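Local coordinates for CYCLIN domain-containing protein (Chaetomium thermophilum, PDB 6Z3U) that probably acts as the cyclin H-type regulatory subunit of the CDK-activating kinase complex, binding and activating its cyclin-dependent kinase partner, at residues A[109-122]-A[135-149]. Sequence-based numbering, arbitrary orientation.
Sequences EIKATAATFFKRFY and MLLVALFFGCKAEGA
Ala-114 and Gly-143 face each other where segment 109-122 passes over segment 135-149, their CA atoms 4.4 Å apart. Small residues suit this place: glycine offers bare backbone, while CB of Ala-114 settles on the turn of Ala-139 and Leu-140, 3.8 Å from Leu-140 CD2. Ala-139 fills the next position, its CB 4.0 Å from Phe-118 CB. The axes thus approach to 7.8 Å, with the helix directions 130° apart.

Larger apolar groups fill the flanks. The Phe-117 ring presents its edge to the methyl of Ala-146, with CE2 3.7 Å from that CB, and meets the Phe-142 ring obliquely. Phe-118, its CG anti to the backbone N (chi1 -174°), swings its ring edge against the backbone of Met-135 and Leu-136; the flexible thioether of Met-135 bends so that SD sits over one face of Phe-121, 4.1 Å from the ring centroid, a Met-aromatic contact. At the other end, Ile-110 lays CG2 and CD1 against Cys-144 SG.

These segments belong to the second and third helices, 108-124 and 132-146, of the five-helix first cyclin box, whose central third helix the others surround; helix 83-103 covers Phe-118 and Leu-136. Lys-145 NZ hydrogen-bonds to Asp-132 O and Met-134 O of the kinase chain, whose Lys-143 NZ hydrogen-bonds to Ala-146 O.

Polar contacts gather where a Schellman motif with Gly-148, at positive phi, ends the helix. Glu-147 slides alongside Ile-110, and its bend at chi2 (-65°) carries the carboxylate to Thr-113, Glu-147 OE2 lying within hydrogen-bonding distance, 2.7 Å, of Thr-113 OG1. Glu-109 O is also close to OG1, which is hydrogen-bonded to His-187 NE2. Glu-109 OE2 and Glu-147 OE1 lie 3.9 Å apart and, if both are charged, should repel, an effect that the salt bridge from Glu-109 to Arg-190 should ease.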
loop_
_atom_site.group_PDB
_atom_site.type_symbol
_atom_site.label_atom_id
_atom_site.label_comp_id
_atom_site.label_asym_id
_atom_site.label_seq_id
_atom_site.Cartn_x
_atom_site.Cartn_y
_atom_site.Cartn_z
ATOM N N GLU A 109 -12.993 1.680 -2.655
ATOM C CA GLU A 109 -11.562 1.974 -2.671
ATOM C C GLU A 109 -10.919 1.545 -3.981
ATOM O O GLU A 109 -9.988 2.206 -4.455
ATOM C CB GLU A 109 -10.875 1.292 -1.490
ATOM C CG GLU A 109 -11.330 1.799 -0.131
ATOM C CD GLU A 109 -10.168 2.136 0.782
ATOM O OE1 GLU A 109 -9.990 3.325 1.114
ATOM O OE2 GLU A 109 -9.422 1.205 1.159
ATOM N N ILE A 110 -11.390 0.450 -4.581
ATOM C CA ILE A 110 -10.857 0.027 -5.873
ATOM C C ILE A 110 -11.239 1.033 -6.953
ATOM O O ILE A 110 -10.388 1.497 -7.720
ATOM C CB ILE A 110 -11.348 -1.390 -6.220
ATOM C CG1 ILE A 110 -10.615 -2.426 -5.363
ATOM C CG2 ILE A 110 -11.141 -1.678 -7.701
ATOM C CD1 ILE A 110 -11.105 -3.852 -5.547
ATOM N N LYS A 111 -12.525 1.383 -7.027
ATOM C CA LYS A 111 -12.975 2.362 -8.009
ATOM C C LYS A 111 -12.143 3.635 -7.935
ATOM O O LYS A 111 -11.623 4.117 -8.946
ATOM C CB LYS A 111 -14.451 2.689 -7.782
ATOM C CG LYS A 111 -15.394 1.513 -7.915
ATOM C CD LYS A 111 -16.813 1.919 -7.539
ATOM C CE LYS A 111 -17.765 0.741 -7.614
ATOM N NZ LYS A 111 -18.842 0.835 -6.592
ATOM N N ALA A 112 -12.003 4.191 -6.730
ATOM C CA ALA A 112 -11.293 5.455 -6.579
ATOM C C ALA A 112 -9.831 5.322 -6.983
ATOM O O ALA A 112 -9.260 6.241 -7.581
ATOM C CB ALA A 112 -11.413 5.948 -5.137
ATOM N N THR A 113 -9.206 4.184 -6.666
ATOM C CA THR A 113 -7.814 3.977 -7.048
ATOM C C THR A 113 -7.675 3.804 -8.555
ATOM O O THR A 113 -6.767 4.376 -9.171
ATOM C CB THR A 113 -7.246 2.761 -6.321
ATOM O OG1 THR A 113 -7.148 3.045 -4.921
ATOM C CG2 THR A 113 -5.868 2.410 -6.863
ATOM N N ALA A 114 -8.557 3.009 -9.165
ATOM C CA ALA A 114 -8.515 2.828 -10.612
ATOM C C ALA A 114 -8.722 4.153 -11.332
ATOM O O ALA A 114 -8.006 4.474 -12.287
ATOM C CB ALA A 114 -9.571 1.810 -11.042
ATOM N N ALA A 115 -9.710 4.935 -10.893
ATOM C CA ALA A 115 -9.953 6.232 -11.515
ATOM C C ALA A 115 -8.743 7.147 -11.371
ATOM O O ALA A 115 -8.357 7.832 -12.326
ATOM C CB ALA A 115 -11.191 6.883 -10.899
ATOM N N THR A 116 -8.126 7.167 -10.186
ATOM C CA THR A 116 -6.968 8.027 -9.967
ATOM C C THR A 116 -5.793 7.608 -10.842
ATOM O O THR A 116 -5.107 8.459 -11.421
ATOM C CB THR A 116 -6.572 8.011 -8.490
ATOM O OG1 THR A 116 -7.670 8.477 -7.694
ATOM C CG2 THR A 116 -5.363 8.905 -8.250
ATOM N N PHE A 117 -5.538 6.300 -10.947
ATOM C CA PHE A 117 -4.517 5.825 -11.875
ATOM C C PHE A 117 -4.811 6.294 -13.297
ATOM O O PHE A 117 -3.897 6.663 -14.042
ATOM C CB PHE A 117 -4.426 4.298 -11.840
ATOM C CG PHE A 117 -3.792 3.741 -10.592
ATOM C CD1 PHE A 117 -3.171 4.567 -9.668
ATOM C CD2 PHE A 117 -3.810 2.377 -10.353
ATOM C CE1 PHE A 117 -2.590 4.045 -8.529
ATOM C CE2 PHE A 117 -3.229 1.847 -9.216
ATOM C CZ PHE A 117 -2.619 2.682 -8.303
ATOM N N PHE A 118 -6.085 6.275 -13.693
ATOM C CA PHE A 118 -6.449 6.721 -15.033
ATOM C C PHE A 118 -6.130 8.201 -15.216
ATOM O O PHE A 118 -5.519 8.596 -16.215
ATOM C CB PHE A 118 -7.930 6.436 -15.288
ATOM C CG PHE A 118 -8.373 6.732 -16.693
ATOM C CD1 PHE A 118 -8.208 5.792 -17.698
ATOM C CD2 PHE A 118 -8.981 7.937 -17.004
ATOM C CE1 PHE A 118 -8.618 6.059 -18.987
ATOM C CE2 PHE A 118 -9.397 8.208 -18.291
ATOM C CZ PHE A 118 -9.216 7.268 -19.284
ATOM N N LYS A 119 -6.525 9.034 -14.249
ATOM C CA LYS A 119 -6.245 10.463 -14.352
ATOM C C LYS A 119 -4.748 10.736 -14.312
ATOM O O LYS A 119 -4.244 11.602 -15.036
ATOM C CB LYS A 119 -6.943 11.226 -13.224
ATOM C CG LYS A 119 -8.457 11.203 -13.282
ATOM C CD LYS A 119 -9.061 11.992 -12.124
ATOM C CE LYS A 119 -9.408 13.420 -12.526
ATOM N NZ LYS A 119 -10.293 13.497 -13.726
ATOM N N ARG A 120 -4.021 10.004 -13.468
ATOM C CA ARG A 120 -2.580 10.200 -13.382
ATOM C C ARG A 120 -1.874 9.727 -14.644
ATOM O O ARG A 120 -0.870 10.322 -15.052
ATOM C CB ARG A 120 -2.031 9.462 -12.161
ATOM C CG ARG A 120 -2.440 10.067 -10.830
ATOM C CD ARG A 120 -1.836 9.277 -9.688
ATOM N NE ARG A 120 -2.214 9.802 -8.383
ATOM C CZ ARG A 120 -1.766 9.319 -7.231
ATOM N NH1 ARG A 120 -0.924 8.293 -7.222
ATOM N NH2 ARG A 120 -2.158 9.860 -6.088
ATOM N N PHE A 121 -2.383 8.673 -15.285
ATOM C CA PHE A 121 -1.742 8.170 -16.494
ATOM C C PHE A 121 -1.779 9.210 -17.605
ATOM O O PHE A 121 -0.786 9.404 -18.317
ATOM C CB PHE A 121 -2.427 6.880 -16.947
ATOM C CG PHE A 121 -1.865 6.305 -18.218
ATOM C CD1 PHE A 121 -0.734 5.504 -18.193
ATOM C CD2 PHE A 121 -2.468 6.564 -19.440
ATOM C CE1 PHE A 121 -0.216 4.973 -19.361
ATOM C CE2 PHE A 121 -1.952 6.038 -20.610
ATOM C CZ PHE A 121 -0.826 5.242 -20.571
ATOM N N TYR A 122 -2.909 9.898 -17.758
ATOM C CA TYR A 122 -3.138 10.800 -18.876
ATOM C C TYR A 122 -2.773 12.247 -18.560
ATOM O O TYR A 122 -3.224 13.156 -19.267
ATOM C CB TYR A 122 -4.596 10.697 -19.330
ATOM C CG TYR A 122 -4.836 9.506 -20.232
ATOM C CD1 TYR A 122 -4.065 9.313 -21.368
ATOM C CD2 TYR A 122 -5.810 8.560 -19.933
ATOM C CE1 TYR A 122 -4.263 8.231 -22.191
ATOM C CE2 TYR A 122 -6.016 7.467 -20.756
ATOM C CZ TYR A 122 -5.235 7.311 -21.882
ATOM O OH TYR A 122 -5.414 6.237 -22.719
ATOM N N MET A 135 -6.962 1.772 -21.799
ATOM C CA MET A 135 -6.421 2.134 -20.494
ATOM C C MET A 135 -7.501 2.180 -19.422
ATOM O O MET A 135 -7.189 2.035 -18.235
ATOM C CB MET A 135 -5.716 3.490 -20.573
ATOM C CG MET A 135 -4.472 3.511 -21.456
ATOM S SD MET A 135 -3.159 2.398 -20.910
ATOM C CE MET A 135 -3.517 0.953 -21.903
ATOM N N LEU A 136 -8.762 2.378 -19.810
ATOM C CA LEU A 136 -9.852 2.344 -18.841
ATOM C C LEU A 136 -9.910 0.992 -18.140
ATOM O O LEU A 136 -9.984 0.918 -16.908
ATOM C CB LEU A 136 -11.175 2.655 -19.545
ATOM C CG LEU A 136 -12.459 2.664 -18.714
ATOM C CD1 LEU A 136 -13.513 3.504 -19.418
ATOM C CD2 LEU A 136 -12.989 1.261 -18.464
ATOM N N LEU A 137 -9.870 -0.094 -18.915
ATOM C CA LEU A 137 -9.897 -1.426 -18.324
ATOM C C LEU A 137 -8.621 -1.715 -17.544
ATOM O O LEU A 137 -8.662 -2.369 -16.495
ATOM C CB LEU A 137 -10.106 -2.473 -19.416
ATOM C CG LEU A 137 -11.552 -2.679 -19.864
ATOM C CD1 LEU A 137 -11.612 -3.440 -21.179
ATOM C CD2 LEU A 137 -12.325 -3.414 -18.785
ATOM N N VAL A 138 -7.477 -1.240 -18.042
ATOM C CA VAL A 138 -6.210 -1.486 -17.358
ATOM C C VAL A 138 -6.207 -0.832 -15.983
ATOM O O VAL A 138 -5.738 -1.419 -15.000
ATOM C CB VAL A 138 -5.037 -0.984 -18.220
ATOM C CG1 VAL A 138 -3.725 -1.172 -17.485
ATOM C CG2 VAL A 138 -5.018 -1.704 -19.565
ATOM N N ALA A 139 -6.736 0.390 -15.888
ATOM C CA ALA A 139 -6.757 1.086 -14.606
ATOM C C ALA A 139 -7.629 0.364 -13.588
ATOM O O ALA A 139 -7.342 0.405 -12.386
ATOM C CB ALA A 139 -7.245 2.522 -14.797
ATOM N N LEU A 140 -8.700 -0.291 -14.044
ATOM C CA LEU A 140 -9.527 -1.078 -13.134
ATOM C C LEU A 140 -8.812 -2.354 -12.706
ATOM O O LEU A 140 -8.857 -2.734 -11.530
ATOM C CB LEU A 140 -10.862 -1.411 -13.796
ATOM C CG LEU A 140 -11.926 -0.312 -13.754
ATOM C CD1 LEU A 140 -13.024 -0.591 -14.765
ATOM C CD2 LEU A 140 -12.515 -0.191 -12.365
ATOM N N PHE A 141 -8.145 -3.029 -13.643
ATOM C CA PHE A 141 -7.443 -4.263 -13.307
ATOM C C PHE A 141 -6.269 -3.990 -12.375
ATOM O O PHE A 141 -6.074 -4.701 -11.383
ATOM C CB PHE A 141 -6.966 -4.957 -14.581
ATOM C CG PHE A 141 -6.283 -6.271 -14.335
ATOM C CD1 PHE A 141 -7.003 -7.367 -13.895
ATOM C CD2 PHE A 141 -4.924 -6.410 -14.552
ATOM C CE1 PHE A 141 -6.379 -8.577 -13.670
ATOM C CE2 PHE A 141 -4.295 -7.616 -14.333
ATOM C CZ PHE A 141 -5.023 -8.702 -13.891
ATOM N N PHE A 142 -5.470 -2.967 -12.683
ATOM C CA PHE A 142 -4.341 -2.632 -11.824
ATOM C C PHE A 142 -4.805 -2.008 -10.512
ATOM O O PHE A 142 -4.126 -2.144 -9.488
ATOM C CB PHE A 142 -3.390 -1.692 -12.564
ATOM C CG PHE A 142 -1.984 -1.714 -12.041
ATOM C CD1 PHE A 142 -1.226 -2.872 -12.104
ATOM C CD2 PHE A 142 -1.413 -0.574 -11.501
ATOM C CE1 PHE A 142 0.069 -2.896 -11.628
ATOM C CE2 PHE A 142 -0.116 -0.590 -11.024
ATOM C CZ PHE A 142 0.626 -1.752 -11.089
ATOM N N GLY A 143 -5.952 -1.327 -10.522
ATOM C CA GLY A 143 -6.494 -0.794 -9.283
ATOM C C GLY A 143 -6.847 -1.884 -8.289
ATOM O O GLY A 143 -6.660 -1.721 -7.081
ATOM N N CYS A 144 -7.370 -3.008 -8.783
ATOM C CA CYS A 144 -7.616 -4.152 -7.912
ATOM C C CYS A 144 -6.331 -4.587 -7.220
ATOM O O CYS A 144 -6.272 -4.688 -5.988
ATOM C CB CYS A 144 -8.202 -5.311 -8.722
ATOM S SG CYS A 144 -9.904 -5.076 -9.280
ATOM N N LYS A 145 -5.283 -4.840 -8.007
ATOM C CA LYS A 145 -4.017 -5.290 -7.442
ATOM C C LYS A 145 -3.501 -4.301 -6.406
ATOM O O LYS A 145 -3.069 -4.692 -5.315
ATOM C CB LYS A 145 -2.997 -5.484 -8.563
ATOM C CG LYS A 145 -3.368 -6.571 -9.562
ATOM C CD LYS A 145 -2.259 -6.792 -10.580
ATOM C CE LYS A 145 -2.466 -8.085 -11.349
ATOM N NZ LYS A 145 -1.414 -8.302 -12.381
ATOM N N ALA A 146 -3.543 -3.008 -6.731
ATOM C CA ALA A 146 -3.050 -1.995 -5.809
ATOM C C ALA A 146 -3.810 -1.996 -4.492
ATOM O O ALA A 146 -3.288 -1.496 -3.489
ATOM C CB ALA A 146 -3.137 -0.611 -6.457
ATOM N N GLU A 147 -5.029 -2.537 -4.470
ATOM C CA GLU A 147 -5.850 -2.580 -3.267
ATOM C C GLU A 147 -5.961 -3.988 -2.693
ATOM O O GLU A 147 -6.866 -4.262 -1.898
ATOM C CB GLU A 147 -7.239 -2.013 -3.556
ATOM C CG GLU A 147 -7.225 -0.532 -3.911
ATOM C CD GLU A 147 -6.775 0.343 -2.754
ATOM O OE1 GLU A 147 -6.980 -0.056 -1.588
ATOM O OE2 GLU A 147 -6.210 1.427 -3.011
ATOM N N GLY A 148 -5.060 -4.886 -3.079
ATOM C CA GLY A 148 -5.008 -6.207 -2.497
ATOM C C GLY A 148 -5.881 -7.246 -3.159
ATOM O O GLY A 148 -5.980 -8.365 -2.641
ATOM N N ALA A 149 -6.519 -6.919 -4.278
ATOM C CA ALA A 149 -7.346 -7.862 -5.024
ATOM C C ALA A 149 -6.599 -8.252 -6.294
ATOM O O ALA A 149 -6.405 -7.422 -7.187
ATOM C CB ALA A 149 -8.709 -7.255 -5.349
#